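PDB 3P06: VP4 protein from Tellina virus 1, which is a serine protease that probably cleaves the viral polyprotein into its final products, captured in this crystal as an intramolecular acyl-enzyme complex. Local coordinates for residues A[61-64]-A[65-68]; A[133-136]-A[137-140]; A[170-173]-A[174-178]. All coordinates share one frame; numbering follows the deposited sequence.

Contact 1. Residues A[61-64]-A[65-68]; sequences MVNI and DEAE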
# COMPACT_ATOMS: atom_id res chain seq x y z
N MSE A 61 -12.12 9.93 -2.32
CA MSE A 61 -11.13 10.67 -1.57
C MSE A 61 -9.71 10.48 -2.03
O MSE A 61 -8.76 10.89 -1.36
CB MSE A 61 -11.25 10.36 -0.08
CG MSE A 61 -12.48 11.06 0.49
SE MSE A 61 -12.78 10.56 2.35
CE MSE A 61 -11.50 11.82 3.22
N VAL A 62 -9.53 9.80 -3.14
CA VAL A 62 -8.21 9.67 -3.72
C VAL A 62 -8.14 10.62 -4.86
O VAL A 62 -9.14 10.79 -5.52
CB VAL A 62 -8.05 8.21 -4.26
CG1 VAL A 62 -6.75 8.10 -5.04
CG2 VAL A 62 -8.14 7.20 -3.06
N ASN A 63 -7.00 11.25 -5.12
CA ASN A 63 -6.88 12.13 -6.30
C ASN A 63 -6.76 11.22 -7.53
O ASN A 63 -5.65 10.69 -7.80
CB ASN A 63 -5.62 13.00 -6.21
CG ASN A 63 -5.52 14.05 -7.34
OD1 ASN A 63 -6.06 13.90 -8.45
ND2 ASN A 63 -4.80 15.10 -7.06
N ILE A 64 -7.86 11.06 -8.27
CA ILE A 64 -7.87 10.14 -9.39
C ILE A 64 -7.01 10.61 -10.57
O ILE A 64 -6.39 9.78 -11.24
CB ILE A 64 -9.31 9.78 -9.89
CG1 ILE A 64 -10.21 9.40 -8.70
CG2 ILE A 64 -9.23 8.58 -10.87
CD1 ILE A 64 -9.81 8.04 -8.05
N ASP A 65 -6.99 11.93 -10.81
CA ASP A 65 -6.13 12.53 -11.84
C ASP A 65 -4.65 12.19 -11.64
O ASP A 65 -3.95 11.94 -12.61
CB ASP A 65 -6.28 14.08 -11.86
CG ASP A 65 -7.67 14.54 -12.34
OD1 ASP A 65 -8.43 13.71 -12.89
OD2 ASP A 65 -8.02 15.74 -12.18
N GLU A 66 -4.15 12.25 -10.40
CA GLU A 66 -2.79 11.84 -10.11
C GLU A 66 -2.63 10.30 -10.24
O GLU A 66 -1.61 9.85 -10.70
CB GLU A 66 -2.37 12.28 -8.69
CG GLU A 66 -0.86 12.15 -8.40
CD GLU A 66 -0.49 12.45 -6.90
OE1 GLU A 66 -1.09 13.37 -6.29
OE2 GLU A 66 0.39 11.76 -6.35
N ALA A 67 -3.61 9.52 -9.79
CA ALA A 67 -3.59 8.06 -9.99
C ALA A 67 -3.49 7.72 -11.52
O ALA A 67 -2.76 6.78 -11.89
CB ALA A 67 -4.84 7.38 -9.34
N GLU A 68 -4.21 8.45 -12.38
CA GLU A 68 -4.23 8.17 -13.84
C GLU A 68 -2.88 8.49 -14.53
O GLU A 68 -2.64 8.05 -15.65
CB GLU A 68 -5.35 8.91 -14.57
CG GLU A 68 -6.70 8.32 -14.31
CD GLU A 68 -7.81 9.28 -14.71
OE1 GLU A 68 -7.55 10.49 -14.92
OE2 GLU A 68 -8.97 8.84 -14.74
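Asn63 and Glu66 meet where the chain turns into helix 64-67, and the evidence for an N-cap is direct: the backbone N of Glu66 donates to Asn63 OD1 at 3.2 Å. With CG of Asn63 anti to the backbone nitrogen (chi1 -174°), the amide folds along the start of the helix, and its oxygen also lies 3.4 Å from Asp65 CB. The donor sits well above the amide plane, 69° out of it, so the cap does not use a lone-pair direction.

The compact part is the backbone of the first turn. Asn63 O takes the N-H of Ala67 at 3.1 Å, and Ile64 O takes that of Glu68 at 2.8 Å. Ala67 lies on the buried face, where it and Ile64 both touch Ala47 of strand 45-48.

Between the side chains the packing is looser. Ile64 CG2 reaches only 3.9 Å from Glu68 OE2, an apolar branch beside a carboxylate. Toward solvent, the side chains of exposed Asn63 and of Glu66 cross at about a right angle with their flat ends 68° apart, and Asn63 ND2 stays 4.2 Å from Glu66 OE1. Asn101 OD1 accepts from the backbone N of Asn63, which ties the turn to the loop leading to the predicted nucleophile Ser102.

Chemically, the cap and the two backbone bonds engage the N-H groups of Glu66, Ala67 and Glu68. The carboxylate of Glu66, however, lies close to the like-charged Glu104, which could raise the proton affinity of either acid.

Contact 2. Residues A[133-136]-A[137-140]; sequences SPNL and LAVQ. With SO4 (sulfate ion), chain B.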
# COMPACT_ATOMS: atom_id res chain seq x y z
N SER A 133 7.00 12.15 -4.07
CA SER A 133 6.84 13.47 -3.47
C SER A 133 7.60 13.61 -2.17
O SER A 133 7.92 12.61 -1.54
CB SER A 133 5.37 13.70 -3.17
OG SER A 133 4.68 13.86 -4.38
N PRO A 134 7.85 14.85 -1.71
CA PRO A 134 8.38 14.84 -0.32
C PRO A 134 7.38 14.22 0.68
O PRO A 134 6.17 14.25 0.52
CB PRO A 134 8.69 16.30 -0.02
CG PRO A 134 8.18 17.08 -1.21
CD PRO A 134 8.01 16.16 -2.36
N ASN A 135 7.89 13.60 1.71
CA ASN A 135 7.02 12.87 2.56
C ASN A 135 6.46 13.74 3.70
O ASN A 135 7.14 14.65 4.15
CB ASN A 135 7.85 11.79 3.14
CG ASN A 135 7.15 11.08 4.20
OD1 ASN A 135 7.25 11.45 5.39
ND2 ASN A 135 6.39 10.05 3.79
N LEU A 136 5.25 13.46 4.16
CA LEU A 136 4.70 14.18 5.31
C LEU A 136 4.66 13.32 6.60
O LEU A 136 5.00 13.80 7.66
CB LEU A 136 3.30 14.72 5.00
CG LEU A 136 3.30 16.02 4.15
CD1 LEU A 136 1.90 16.32 3.62
CD2 LEU A 136 3.82 17.22 4.96
N LEU A 137 4.22 12.06 6.47
CA LEU A 137 3.78 11.30 7.64
C LEU A 137 4.60 10.07 7.89
O LEU A 137 4.11 9.18 8.55
CB LEU A 137 2.30 10.90 7.48
CG LEU A 137 1.34 12.10 7.46
CD1 LEU A 137 0.00 11.65 6.91
CD2 LEU A 137 1.25 12.60 8.91
N ALA A 138 5.82 9.99 7.36
CA ALA A 138 6.63 8.76 7.59
C ALA A 138 6.89 8.49 9.08
O ALA A 138 6.87 7.34 9.54
CB ALA A 138 7.94 8.83 6.85
N VAL A 139 7.17 9.54 9.84
CA VAL A 139 7.47 9.36 11.23
C VAL A 139 6.28 8.74 12.00
O VAL A 139 6.48 7.76 12.67
CB VAL A 139 7.94 10.67 11.86
CG1 VAL A 139 7.86 10.59 13.39
CG2 VAL A 139 9.37 10.89 11.40
N GLN A 140 5.07 9.27 11.82
CA GLN A 140 3.84 8.70 12.38
C GLN A 140 3.55 7.26 11.88
O GLN A 140 3.05 6.45 12.68
CB GLN A 140 2.63 9.57 12.09
CG GLN A 140 2.74 10.95 12.65
CD GLN A 140 2.11 11.04 14.01
OE1 GLN A 140 2.19 10.10 14.83
NE2 GLN A 140 1.47 12.19 14.28
S SO4 B . 3.30 10.01 3.43
O1 SO4 B . 3.87 9.41 2.25
O2 SO4 B . 4.09 9.54 4.58
O3 SO4 B . 3.43 11.44 3.29
O4 SO4 B . 1.90 9.77 3.66
O HOH W 1 6.78 12.61 9.25
O HOH W 2 4.76 12.06 10.64
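Asn135 and Ala138 make the closest side-chain approach of this local contact. The backbone N of Ala138 donates to Asn135 OD1 at 2.8 Å, in the plane of the amide and on a lone pair of the oxygen, with a C=O...donor angle of 118°. Ala138 CB presses against the same oxygen, 3.1 Å away, so this side is tightly packed. The torsion that sends CG of Asn135 anti to its own nitrogen (chi1 171°) carries the amide forward to the first N-H of helix 138-149, just beyond the N-cap position held by Leu137.

The other half of the amide, ND2, faces a sulfate ion, probably from the crystallisation liquor; the separation there is too short to be trusted in detail. Firmer bonds come from the backbone: Leu136 N reaches sulfate O3 at 2.9 Å with a fairly straight approach (165°), and Leu137 N reaches O2 at 3.2 Å. On the backbone of the first turn, water 1 donates to Leu136 O at 2.7 Å and accepts from Val139 N at 3.2 Å, while water 2 accepts from Gln140 N at 3.0 Å and binds Leu136 O weakly.

In the second shell, Ala155 of strand 153-155 packs on both Asn135 and Ala138, and Thr124 and Ser157 touch Asn135. Thr124 OG1 and Lys141 NZ, from a residue predicted to be catalytic, also bond the sulfate.

Taken together, the bond from Ala138 N to OD1 indicates which way round the amide lies, with ND2 turned to the sulfate, and backbone N-H groups just ahead of the helix combine with a lysine into a site suited to an anion. The helix end would be expected to add to its electrostatic pull, beside the predicted active-site lysine.

Contact 3. Residues A[170-173]-A[174-178]; sequences RQVV and GDKPW. With URE (urea), chain G.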
# COMPACT_ATOMS: atom_id res chain seq x y z
N ARG A 170 12.42 0.77 -6.94
CA ARG A 170 12.52 -0.57 -7.58
C ARG A 170 13.71 -1.41 -7.12
O ARG A 170 13.58 -2.62 -6.93
CB ARG A 170 12.52 -0.50 -9.11
CG ARG A 170 11.24 0.05 -9.63
CD ARG A 170 11.17 -0.03 -11.12
NE ARG A 170 9.96 0.68 -11.52
CZ ARG A 170 9.94 1.86 -12.14
NH1 ARG A 170 11.09 2.47 -12.48
NH2 ARG A 170 8.76 2.40 -12.44
N GLN A 171 14.87 -0.77 -6.96
CA GLN A 171 16.08 -1.47 -6.52
C GLN A 171 15.92 -1.99 -5.08
O GLN A 171 16.29 -3.09 -4.77
CB GLN A 171 17.31 -0.55 -6.63
CG GLN A 171 17.84 -0.27 -8.08
CD GLN A 171 18.20 -1.56 -8.85
OE1 GLN A 171 19.31 -2.05 -8.77
NE2 GLN A 171 17.24 -2.10 -9.62
N VAL A 172 15.33 -1.16 -4.22
CA VAL A 172 15.18 -1.44 -2.82
C VAL A 172 14.16 -2.53 -2.55
O VAL A 172 14.32 -3.25 -1.60
CB VAL A 172 14.76 -0.14 -2.09
CG1 VAL A 172 13.95 -0.42 -0.88
CG2 VAL A 172 16.01 0.75 -1.76
N VAL A 173 13.10 -2.66 -3.35
CA VAL A 173 12.09 -3.70 -3.08
C VAL A 173 12.52 -5.04 -3.63
O VAL A 173 11.90 -6.05 -3.32
CB VAL A 173 10.63 -3.35 -3.59
CG1 VAL A 173 10.11 -2.05 -2.96
CG2 VAL A 173 10.52 -3.31 -5.11
N GLY A 174 13.57 -5.05 -4.47
CA GLY A 174 14.01 -6.27 -5.15
C GLY A 174 14.60 -7.31 -4.21
O GLY A 174 14.49 -8.51 -4.47
N ASP A 175 15.22 -6.88 -3.12
CA ASP A 175 15.95 -7.83 -2.27
C ASP A 175 15.67 -7.59 -0.80
O ASP A 175 16.53 -7.02 -0.10
CB ASP A 175 17.46 -7.64 -2.50
CG ASP A 175 18.29 -8.87 -2.16
OD1 ASP A 175 17.74 -10.00 -2.07
OD2 ASP A 175 19.54 -8.69 -2.03
N LYS A 176 14.48 -8.01 -0.33
CA LYS A 176 14.03 -7.82 1.07
C LYS A 176 13.46 -9.11 1.67
O LYS A 176 12.23 -9.31 1.75
CB LYS A 176 13.07 -6.62 1.18
CG LYS A 176 13.80 -5.28 0.93
CD LYS A 176 14.66 -4.85 2.14
CE LYS A 176 15.48 -3.58 1.81
NZ LYS A 176 16.24 -3.70 0.52
N PRO A 177 14.37 -10.02 2.08
CA PRO A 177 13.92 -11.32 2.59
C PRO A 177 13.14 -11.12 3.89
O PRO A 177 13.32 -10.12 4.59
CB PRO A 177 15.24 -12.11 2.83
CG PRO A 177 16.33 -11.09 2.79
CD PRO A 177 15.84 -9.84 2.15
N TRP A 178 12.28 -12.08 4.19
CA TRP A 178 11.39 -12.03 5.37
C TRP A 178 12.21 -12.40 6.61
O TRP A 178 12.71 -13.55 6.72
CB TRP A 178 10.19 -13.00 5.13
CG TRP A 178 9.20 -12.27 4.29
CD1 TRP A 178 9.38 -11.86 2.97
CD2 TRP A 178 7.95 -11.67 4.72
NE1 TRP A 178 8.28 -11.11 2.55
CE2 TRP A 178 7.41 -10.96 3.61
CE3 TRP A 178 7.23 -11.68 5.93
CZ2 TRP A 178 6.17 -10.27 3.67
CZ3 TRP A 178 6.01 -10.97 6.01
CH2 TRP A 178 5.49 -10.28 4.88
C URE G . 12.16 -10.59 -1.65
O URE G . 12.37 -9.38 -1.81
N1 URE G . 12.64 -11.46 -2.53
N2 URE G . 11.44 -11.09 -0.63
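The flat carbonyl group of Val172 receives Lys176 NZ in its own plane, on a lone pair of the oxygen, at 2.9 Å. The lysine achieves this by doubling back: bends at chi2 (-75°) and chi4 (-50°) wrap the chain around the carbonyl, and CG passes 3.3 Å from Val172 O. A weak bond from NZ to Asp175 O adds a second acceptor.

Urea, the second flat group, is held by the backbone of the same lysine. Its oxygen accepts from Lys176 N at 2.9 Å, nearly straight, and its N2 donates weakly to Lys176 O at 3.1 Å. N2 also lies at the edge of the Trp178 indole, near the ring plane, with CD1 4.2 Å away. The indole meets Phe120 with planes about 50° apart, and its NE1 is bound by Thr118 O.

Gly174 N makes two weak bonds, to Arg170 O (3.5 Å) and Gln171 O (3.4 Å). Val172 packs on Leu161 and Leu121, while Arg170 NE bonds Thr112 OG1.

The arrangement is that of a helix C terminus unwinding into an extended loop, where a lysine side chain binds one of the last-turn carbonyls. Val173 to Lys176, with Gln117, Thr118 and Pro119, also form the urea site, away from the predicted catalytic residues.

How the contacts relate
From the N terminus the three contacts follow in series, none nesting in or crossing another, and each closes a short turn between adjoining segments. Contact 1 ends the loop after strand 54-58 and starts helix 64-67. Contact 2 turns the chain from strand 131-132 into helix 138-149. Contact 3 does the reverse, letting helix 166-173 out toward strand 183-184. Contacts 1 and 2 come within about 5 Å at their nearest atoms without touching; contact 2 lies beside the predicted active-site lysine, contact 1 somewhat farther from the predicted catalytic residues. Contact 3 lies across the chain's centre from contact 1, their centres about 27 Å apart, and joins the last helix to the C-terminal region.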